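NikO protein (Streptomyces tendae, PDB 4FQD) is an enolpyruvyl transferase of the MurA subfamily, essential in nikkomycin biosynthesis, that probably takes its enolpyruvyl group from phosphoenolpyruvate. Local coordinates at residues 43-48 with 90-95; 269-274 with 281-286; 299-304 with 309-314. The protein carries 4 engineered substitutions. All coordinates share one frame; numbering follows the deposited sequence.

Contact 1. Residues 43-48 with 90-95; sequences AAATAS and SAWDRA
Trp92 reaches Ala45 because its CG lies anti to the backbone N (chi1 -161°), which turns the six-membered part of the indole toward the C-terminal end region of helix 34-44. The CZ3 corner of that ring stops 4.1 Å from CB of Ala45, and the methyl group meets the indole at a slant. At Ser90, chi1 of -57° sets OG beside its own backbone N, where it approaches the carbonyl of Ser48: OG of Ser90 is 2.9 Å from O of Ser48. The hydrogen bond of this hydroxyl, however, is with OD1 of Asp88. Chain 43-48 is shaped by a type I turn from Ala44 to Ala47, with Ala47 N bonded to Ala44 O at 3.1 Å and the Thr46 hydroxyl donating back to O of Ala43. Around the pair of Ala45 and Trp92, Phe69 packs edge-to-face with the indole, and Arg118 of helix 112-118 hydrogen-bonds O of Ala47 while its side chain also touches Trp92. The contact thus combines a small apolar meeting of Ala45 and Trp92 with a close approach of the Ser90 hydroxyl to the Ser48 carbonyl at the solvent-exposed serines. Since no hydrogen bond runs directly between the segments, their association rests on packing and on shared neighbours such as Arg118.

Contact 2. Residues 269-274 with 281-286; sequences VTWICA and EPLRIT
Ile285 presses the end of its side chain against the base of the Trp271 side chain, with CD1 3.6 Å from CB of Trp271. The same methyl group comes within 3.8 Å of the backbone at Ile272 N and 4.0 Å of Ile272 CG1, and the side chains of Ile272 and Ile285 cross at about a right angle. The extended end of Ile285 (chi2 164°) carries CD1 far enough to touch both helix residues, while its other branch, CG2, lies 4.1 Å from CB of Trp271. Two residues earlier on the strand and facing the same way, Leu283 sets CD2 3.7 Å from the carbonyl O of Trp271 and also slants against the indole, 4.3 Å from CE3. The contact is therefore aliphatic carbon against main chain and the root of the tryptophan, and every touching residue is buried. Further out, the indole leads away from the strand: NE1 of Trp271 is hydrogen-bonded to OE2 of Glu267, one turn earlier on the helix, which fixes the rotation of the ring, and Val28 and Leu448 pack against it. The strand is held by backbone bonds to Val28 on strand 27-29 and to Val318 and Ala320 on strand 317-320. Segments 269-274 and 283-286 run antiparallel at 172°, their axes approaching to 9.2 Å, the helix layered on a four-stranded mixed sheet as befits the inverse beta/alpha barrel of the EPSP synthase family.

Contact 3. Residues 299-304 with 309-314; sequences PEFDLL and VRVDVG
The connection between helix 298-307 and strand 311-313 is closed by Leu304 and Val309, and the space between the two elements is filled further along by Phe301, Val311 and Val313. At the connection, N of Val309 donates to O of Leu304 over 2.8 Å, with an N-H...O angle of 144° and the donor tilted 21° from the carbonyl plane. Running from residue i+5 back to residue i, this bond is consistent with the 6→1 bond of a Schellman motif, and it ties the last turn of the helix to the residue leading into the strand. Directly beside it, CB of Leu304 lies 4.0 Å from CB of Val309, and CD2 of Leu304 is 4.2 Å from CG2 of Val309. Farther along, CE2 of Phe301 is the ring atom that meets the strand: CG1 of Val311 comes to the ring edge, near its plane, at 3.8 Å, whereas CG2 of Val313 approaches CE2 obliquely at 4.0 Å. With CG1 anti to the backbone N in Val311 (chi1 173°), that methyl group is the one presented to Phe301. CD1 of Leu304 sits 4.2 Å above the plane of the Phe301 ring, over its centre, so the helix covers one face of its own aromatic side chain. Val294 of helix 290-296 packs against both Phe301 and Val313. Arg310 and Asp312 form a weak salt bridge, NE of Arg310 to OD1 of Asp312, while OD2 of Asp312 is hydrogen-bonded to His321. Residues 309-313 thus alternate: the valines face the helix, whereas Arg310 and Asp312 point away from it and pair with each other, and a single main-chain bond fixes the connection.

In the fold
Starting from the N terminus, contact 1 closes the longest loop, bringing segment 43-48, at the C-terminal end region of helix 34-44, against the loop after strand 84-88 across a stretch that includes helix 60-71 and three strands. The other two are short-range closures in series, neither nested nor crossed: contact 2 joins helix 265-278 to strand 283-286, and contact 3 joins helix 298-307 to strand 311-313. Both strands belong to one mixed sheet, with 317-320 between them. Ile272 bridges these two contacts by packing on Phe301, Leu304 and Val311, and their centres lie about 11 Å apart. Contact 1 is on the opposite side of the chain's centre, about 39 Å from contact 2 between centres.

Contact 1. Residues 43-48 with 90-95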
loop_
_atom_site.group_PDB
_atom_site.type_symbol
_atom_site.label_atom_id
_atom_site.label_comp_id
_atom_site.label_asym_id
_atom_site.label_seq_id
_atom_site.Cartn_x
_atom_site.Cartn_y
_atom_site.Cartn_z
ATOM N N ALA A 43 15.160 -29.695 -6.157
ATOM C CA ALA A 43 16.170 -29.706 -7.208
ATOM C C ALA A 43 17.019 -30.969 -7.120
ATOM O O ALA A 43 17.469 -31.500 -8.135
ATOM C CB ALA A 43 17.046 -28.470 -7.111
ATOM N N ALA A 44 17.230 -31.444 -5.897
ATOM C CA ALA A 44 18.013 -32.652 -5.662
ATOM C C ALA A 44 17.272 -33.896 -6.141
ATOM O O ALA A 44 17.888 -34.876 -6.558
ATOM C CB ALA A 44 18.358 -32.777 -4.187
ATOM N N ALA A 45 15.945 -33.845 -6.084
ATOM C CA ALA A 45 15.111 -34.977 -6.474
ATOM C C ALA A 45 15.191 -35.256 -7.971
ATOM O O ALA A 45 14.855 -36.351 -8.425
ATOM C CB ALA A 45 13.670 -34.737 -6.056
ATOM N N THR A 46 15.634 -34.262 -8.734
ATOM C CA THR A 46 15.744 -34.399 -10.180
ATOM C C THR A 46 17.117 -34.923 -10.583
ATOM O O THR A 46 17.317 -35.358 -11.717
ATOM C CB THR A 46 15.527 -33.047 -10.885
ATOM O OG1 THR A 46 16.669 -32.209 -10.673
ATOM C CG2 THR A 46 14.284 -32.355 -10.351
ATOM N N ALA A 47 18.059 -34.886 -9.646
ATOM C CA ALA A 47 19.455 -35.178 -9.955
ATOM C C ALA A 47 19.865 -36.618 -9.652
ATOM O O ALA A 47 19.101 -37.390 -9.075
ATOM C CB ALA A 47 20.369 -34.207 -9.221
ATOM N N SER A 48 21.085 -36.961 -10.054
ATOM C CA SER A 48 21.657 -38.273 -9.785
ATOM C C SER A 48 22.925 -38.109 -8.961
ATOM O O SER A 48 23.861 -38.899 -9.076
ATOM C CB SER A 48 21.985 -38.993 -11.094
ATOM O OG SER A 48 20.868 -39.015 -11.964
ATOM N N SER A 90 19.678 -40.711 -6.754
ATOM C CA SER A 90 20.256 -41.574 -7.779
ATOM C C SER A 90 19.454 -42.859 -7.967
ATOM O O SER A 90 19.122 -43.233 -9.092
ATOM C CB SER A 90 21.707 -41.918 -7.435
ATOM O OG SER A 90 22.489 -40.747 -7.287
ATOM N N ALA A 91 19.142 -43.527 -6.862
ATOM C CA ALA A 91 18.446 -44.810 -6.911
ATOM C C ALA A 91 16.932 -44.658 -6.795
ATOM O O ALA A 91 16.234 -45.600 -6.418
ATOM C CB ALA A 91 18.971 -45.738 -5.826
ATOM N N TRP A 92 16.431 -43.470 -7.119
ATOM C CA TRP A 92 14.998 -43.202 -7.089
ATOM C C TRP A 92 14.291 -44.051 -8.143
ATOM O O TRP A 92 14.482 -43.847 -9.341
ATOM C CB TRP A 92 14.738 -41.718 -7.353
ATOM C CG TRP A 92 13.383 -41.241 -6.922
ATOM C CD1 TRP A 92 12.174 -41.702 -7.356
ATOM C CD2 TRP A 92 13.100 -40.191 -5.988
ATOM N NE1 TRP A 92 11.157 -41.014 -6.739
ATOM C CE2 TRP A 92 11.699 -40.080 -5.896
ATOM C CE3 TRP A 92 13.897 -39.340 -5.216
ATOM C CZ2 TRP A 92 11.077 -39.150 -5.064
ATOM C CZ3 TRP A 92 13.277 -38.417 -4.391
ATOM C CH2 TRP A 92 11.881 -38.330 -4.321
ATOM N N ASP A 93 13.480 -45.005 -7.696
ATOM C CA ASP A 93 12.778 -45.889 -8.624
ATOM C C ASP A 93 11.360 -45.406 -8.917
ATOM O O ASP A 93 11.021 -44.254 -8.651
ATOM C CB ASP A 93 12.770 -47.335 -8.113
ATOM C CG ASP A 93 12.098 -47.481 -6.759
ATOM O OD1 ASP A 93 10.979 -46.959 -6.573
ATOM O OD2 ASP A 93 12.692 -48.132 -5.875
ATOM N N ARG A 94 10.531 -46.293 -9.456
ATOM C CA ARG A 94 9.164 -45.930 -9.814
ATOM C C ARG A 94 8.118 -46.825 -9.155
ATOM O O ARG A 94 8.073 -48.033 -9.391
ATOM C CB ARG A 94 8.990 -45.922 -11.334
ATOM C CG ARG A 94 9.497 -47.173 -12.031
ATOM C CD ARG A 94 9.677 -46.929 -13.518
ATOM N NE ARG A 94 10.748 -45.972 -13.780
ATOM C CZ ARG A 94 11.007 -45.445 -14.972
ATOM N NH1 ARG A 94 10.265 -45.775 -16.021
ATOM N NH2 ARG A 94 12.005 -44.583 -15.114
ATOM N N ALA A 95 7.278 -46.210 -8.328
ATOM C CA ALA A 95 6.202 -46.911 -7.640
ATOM C C ALA A 95 5.211 -45.901 -7.077
ATOM O O ALA A 95 5.305 -44.705 -7.355
ATOM C CB ALA A 95 6.759 -47.782 -6.527
#

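Contact 2. Residues 269-274 with 281-286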
loop_
_atom_site.group_PDB
_atom_site.type_symbol
_atom_site.label_atom_id
_atom_site.label_comp_id
_atom_site.label_asym_id
_atom_site.label_seq_id
_atom_site.Cartn_x
_atom_site.Cartn_y
_atom_site.Cartn_z
ATOM N N VAL A 269 12.792 -12.180 11.369
ATOM C CA VAL A 269 11.753 -11.193 11.638
ATOM C C VAL A 269 11.124 -11.439 13.005
ATOM O O VAL A 269 10.919 -10.506 13.784
ATOM C CB VAL A 269 10.647 -11.237 10.562
ATOM C CG1 VAL A 269 9.499 -10.306 10.931
ATOM C CG2 VAL A 269 11.216 -10.877 9.199
ATOM N N THR A 270 10.839 -12.706 13.291
ATOM C CA THR A 270 10.208 -13.102 14.545
ATOM C C THR A 270 11.051 -12.714 15.758
ATOM O O THR A 270 10.528 -12.212 16.751
ATOM C CB THR A 270 9.939 -14.620 14.581
ATOM O OG1 THR A 270 9.145 -14.993 13.448
ATOM C CG2 THR A 270 9.208 -15.006 15.857
ATOM N N TRP A 271 12.357 -12.944 15.669
ATOM C CA TRP A 271 13.252 -12.644 16.781
ATOM C C TRP A 271 13.503 -11.148 16.948
ATOM O O TRP A 271 13.680 -10.664 18.065
ATOM C CB TRP A 271 14.576 -13.399 16.636
ATOM C CG TRP A 271 14.452 -14.866 16.896
ATOM C CD1 TRP A 271 14.713 -15.880 16.021
ATOM C CD2 TRP A 271 14.024 -15.488 18.113
ATOM N NE1 TRP A 271 14.479 -17.095 16.620
ATOM C CE2 TRP A 271 14.055 -16.880 17.905
ATOM C CE3 TRP A 271 13.620 -15.002 19.362
ATOM C CZ2 TRP A 271 13.699 -17.792 18.895
ATOM C CZ3 TRP A 271 13.268 -15.907 20.343
ATOM C CH2 TRP A 271 13.309 -17.287 20.105
ATOM N N ILE A 272 13.522 -10.422 15.835
ATOM C CA ILE A 272 13.655 -8.971 15.879
ATOM C C ILE A 272 12.435 -8.372 16.574
ATOM O O ILE A 272 12.561 -7.474 17.408
ATOM C CB ILE A 272 13.806 -8.371 14.469
ATOM C CG1 ILE A 272 15.146 -8.786 13.856
ATOM C CG2 ILE A 272 13.701 -6.855 14.515
ATOM C CD1 ILE A 272 15.339 -8.316 12.429
ATOM N N CYS A 273 11.259 -8.889 16.232
ATOM C CA CYS A 273 10.017 -8.464 16.867
ATOM C C CYS A 273 10.042 -8.770 18.361
ATOM O O CYS A 273 9.595 -7.964 19.176
ATOM C CB CYS A 273 8.820 -9.155 16.210
ATOM S SG CYS A 273 7.227 -8.794 16.985
ATOM N N ALA A 274 10.574 -9.936 18.709
ATOM C CA ALA A 274 10.660 -10.359 20.102
ATOM C C ALA A 274 11.665 -9.520 20.885
ATOM O O ALA A 274 11.400 -9.117 22.018
ATOM C CB ALA A 274 11.019 -11.836 20.185
ATOM N N GLU A 281 17.635 -6.149 27.208
ATOM C CA GLU A 281 18.955 -5.880 26.654
ATOM C C GLU A 281 18.950 -6.259 25.175
ATOM O O GLU A 281 18.138 -7.086 24.757
ATOM C CB GLU A 281 20.030 -6.664 27.410
ATOM C CG GLU A 281 20.423 -6.051 28.745
ATOM C CD GLU A 281 21.033 -4.667 28.600
ATOM O OE1 GLU A 281 21.964 -4.502 27.783
ATOM O OE2 GLU A 281 20.579 -3.740 29.304
ATOM N N PRO A 282 19.840 -5.642 24.377
ATOM C CA PRO A 282 19.955 -5.945 22.945
ATOM C C PRO A 282 20.061 -7.443 22.669
ATOM O O PRO A 282 21.009 -8.093 23.109
ATOM C CB PRO A 282 21.254 -5.241 22.554
ATOM C CG PRO A 282 21.312 -4.071 23.459
ATOM C CD PRO A 282 20.738 -4.540 24.771
ATOM N N LEU A 283 19.081 -7.977 21.946
ATOM C CA LEU A 283 19.014 -9.406 21.671
ATOM C C LEU A 283 19.878 -9.792 20.476
ATOM O O LEU A 283 19.637 -9.352 19.351
ATOM C CB LEU A 283 17.566 -9.829 21.423
ATOM C CG LEU A 283 17.325 -11.334 21.290
ATOM C CD1 LEU A 283 17.598 -12.031 22.614
ATOM C CD2 LEU A 283 15.911 -11.616 20.810
ATOM N N ARG A 284 20.885 -10.622 20.727
ATOM C CA ARG A 284 21.784 -11.069 19.673
ATOM C C ARG A 284 21.182 -12.259 18.933
ATOM O O ARG A 284 20.813 -13.262 19.545
ATOM C CB ARG A 284 23.147 -11.435 20.259
ATOM C CG ARG A 284 24.326 -11.049 19.382
ATOM C CD ARG A 284 25.638 -11.231 20.125
ATOM N NE ARG A 284 25.840 -12.619 20.531
ATOM C CZ ARG A 284 26.486 -13.522 19.802
ATOM N NH1 ARG A 284 26.995 -13.183 18.628
ATOM N NH2 ARG A 284 26.623 -14.762 20.245
ATOM N N ILE A 285 21.078 -12.136 17.613
ATOM C CA ILE A 285 20.485 -13.178 16.782
ATOM C C ILE A 285 21.500 -13.659 15.748
ATOM O O ILE A 285 21.871 -12.916 14.841
ATOM C CB ILE A 285 19.233 -12.657 16.056
ATOM C CG1 ILE A 285 18.311 -11.931 17.039
ATOM C CG2 ILE A 285 18.503 -13.798 15.366
ATOM C CD1 ILE A 285 17.270 -11.057 16.372
ATOM N N THR A 286 21.939 -14.906 15.883
ATOM C CA THR A 286 23.008 -15.429 15.037
ATOM C C THR A 286 22.507 -16.358 13.934
ATOM O O THR A 286 21.395 -16.881 13.994
ATOM C CB THR A 286 24.071 -16.177 15.866
ATOM O OG1 THR A 286 23.490 -17.349 16.450
ATOM C CG2 THR A 286 24.619 -15.278 16.967
#

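Contact 3. Residues 299-304 with 309-314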
loop_
_atom_site.group_PDB
_atom_site.type_symbol
_atom_site.label_atom_id
_atom_site.label_comp_id
_atom_site.label_asym_id
_atom_site.label_seq_id
_atom_site.Cartn_x
_atom_site.Cartn_y
_atom_site.Cartn_z
ATOM N N PRO A 299 12.801 -5.070 2.101
ATOM C CA PRO A 299 11.523 -4.369 2.282
ATOM C C PRO A 299 11.105 -4.308 3.749
ATOM O O PRO A 299 10.608 -3.276 4.203
ATOM C CB PRO A 299 10.537 -5.235 1.494
ATOM C CG PRO A 299 11.368 -5.910 0.469
ATOM C CD PRO A 299 12.675 -6.186 1.145
ATOM N N GLU A 300 11.309 -5.404 4.475
ATOM C CA GLU A 300 10.995 -5.451 5.899
ATOM C C GLU A 300 11.852 -4.477 6.701
ATOM O O GLU A 300 11.356 -3.798 7.599
ATOM C CB GLU A 300 11.172 -6.870 6.448
ATOM C CG GLU A 300 10.007 -7.809 6.176
ATOM C CD GLU A 300 10.027 -8.393 4.777
ATOM O OE1 GLU A 300 10.939 -8.050 3.995
ATOM O OE2 GLU A 300 9.128 -9.202 4.461
ATOM N N PHE A 301 13.139 -4.411 6.371
ATOM C CA PHE A 301 14.069 -3.550 7.095
ATOM C C PHE A 301 13.855 -2.069 6.800
ATOM O O PHE A 301 14.166 -1.213 7.630
ATOM C CB PHE A 301 15.518 -3.957 6.815
ATOM C CG PHE A 301 16.046 -4.990 7.766
ATOM C CD1 PHE A 301 15.684 -6.321 7.637
ATOM C CD2 PHE A 301 16.898 -4.629 8.798
ATOM C CE1 PHE A 301 16.165 -7.273 8.515
ATOM C CE2 PHE A 301 17.383 -5.577 9.678
ATOM C CZ PHE A 301 17.017 -6.900 9.536
ATOM N N ASP A 302 13.325 -1.767 5.620
ATOM C CA ASP A 302 12.980 -0.393 5.285
ATOM C C ASP A 302 11.820 0.065 6.160
ATOM O O ASP A 302 11.756 1.223 6.569
ATOM C CB ASP A 302 12.616 -0.267 3.806
ATOM C CG ASP A 302 12.140 1.126 3.441
ATOM O OD1 ASP A 302 12.962 2.066 3.485
ATOM O OD2 ASP A 302 10.946 1.282 3.110
ATOM N N LEU A 303 10.909 -0.859 6.448
ATOM C CA LEU A 303 9.794 -0.582 7.345
ATOM C C LEU A 303 10.279 -0.396 8.776
ATOM O O LEU A 303 9.851 0.527 9.466
ATOM C CB LEU A 303 8.763 -1.707 7.284
ATOM C CG LEU A 303 7.889 -1.756 6.033
ATOM C CD1 LEU A 303 6.963 -2.956 6.090
ATOM C CD2 LEU A 303 7.094 -0.469 5.890
ATOM N N LEU A 304 11.172 -1.280 9.212
ATOM C CA LEU A 304 11.735 -1.215 10.557
ATOM C C LEU A 304 12.436 0.117 10.800
ATOM O O LEU A 304 12.327 0.698 11.881
ATOM C CB LEU A 304 12.714 -2.368 10.790
ATOM C CG LEU A 304 12.119 -3.778 10.833
ATOM C CD1 LEU A 304 13.208 -4.807 11.095
ATOM C CD2 LEU A 304 11.019 -3.874 11.883
ATOM N N VAL A 309 12.778 1.307 14.533
ATOM C CA VAL A 309 13.382 0.107 15.099
ATOM C C VAL A 309 14.872 0.034 14.776
ATOM O O VAL A 309 15.267 0.101 13.612
ATOM C CB VAL A 309 12.685 -1.170 14.586
ATOM C CG1 VAL A 309 13.493 -2.407 14.951
ATOM C CG2 VAL A 309 11.269 -1.262 15.140
ATOM N N ARG A 310 15.697 -0.099 15.810
ATOM C CA ARG A 310 17.139 -0.188 15.622
ATOM C C ARG A 310 17.630 -1.632 15.601
ATOM O O ARG A 310 17.423 -2.382 16.555
ATOM C CB ARG A 310 17.885 0.591 16.707
ATOM C CG ARG A 310 19.386 0.336 16.696
ATOM C CD ARG A 310 20.109 1.109 17.784
ATOM N NE ARG A 310 21.512 0.712 17.873
ATOM C CZ ARG A 310 22.402 1.274 18.683
ATOM N NH1 ARG A 310 22.042 2.271 19.479
ATOM N NH2 ARG A 310 23.657 0.843 18.695
ATOM N N VAL A 311 18.279 -2.013 14.506
ATOM C CA VAL A 311 18.875 -3.338 14.384
ATOM C C VAL A 311 20.300 -3.242 13.848
ATOM O O VAL A 311 20.523 -2.764 12.735
ATOM C CB VAL A 311 18.057 -4.254 13.455
ATOM C CG1 VAL A 311 18.797 -5.562 13.216
ATOM C CG2 VAL A 311 16.679 -4.516 14.038
ATOM N N ASP A 312 21.263 -3.692 14.647
ATOM C CA ASP A 312 22.657 -3.714 14.222
ATOM C C ASP A 312 22.908 -4.938 13.352
ATOM O O ASP A 312 22.740 -6.070 13.802
ATOM C CB ASP A 312 23.588 -3.734 15.435
ATOM C CG ASP A 312 23.391 -2.533 16.338
ATOM O OD1 ASP A 312 23.042 -1.452 15.822
ATOM O OD2 ASP A 312 23.582 -2.673 17.565
ATOM N N VAL A 313 23.308 -4.709 12.105
ATOM C CA VAL A 313 23.502 -5.803 11.160
ATOM C C VAL A 313 24.972 -6.168 10.978
ATOM O O VAL A 313 25.787 -5.332 10.587
ATOM C CB VAL A 313 22.887 -5.479 9.787
ATOM C CG1 VAL A 313 23.187 -6.591 8.793
ATOM C CG2 VAL A 313 21.387 -5.262 9.918
ATOM N N GLY A 314 25.298 -7.424 11.267
ATOM C CA GLY A 314 26.641 -7.936 11.066
ATOM C C GLY A 314 26.663 -8.999 9.985
ATOM O O GLY A 314 25.765 -9.059 9.145
#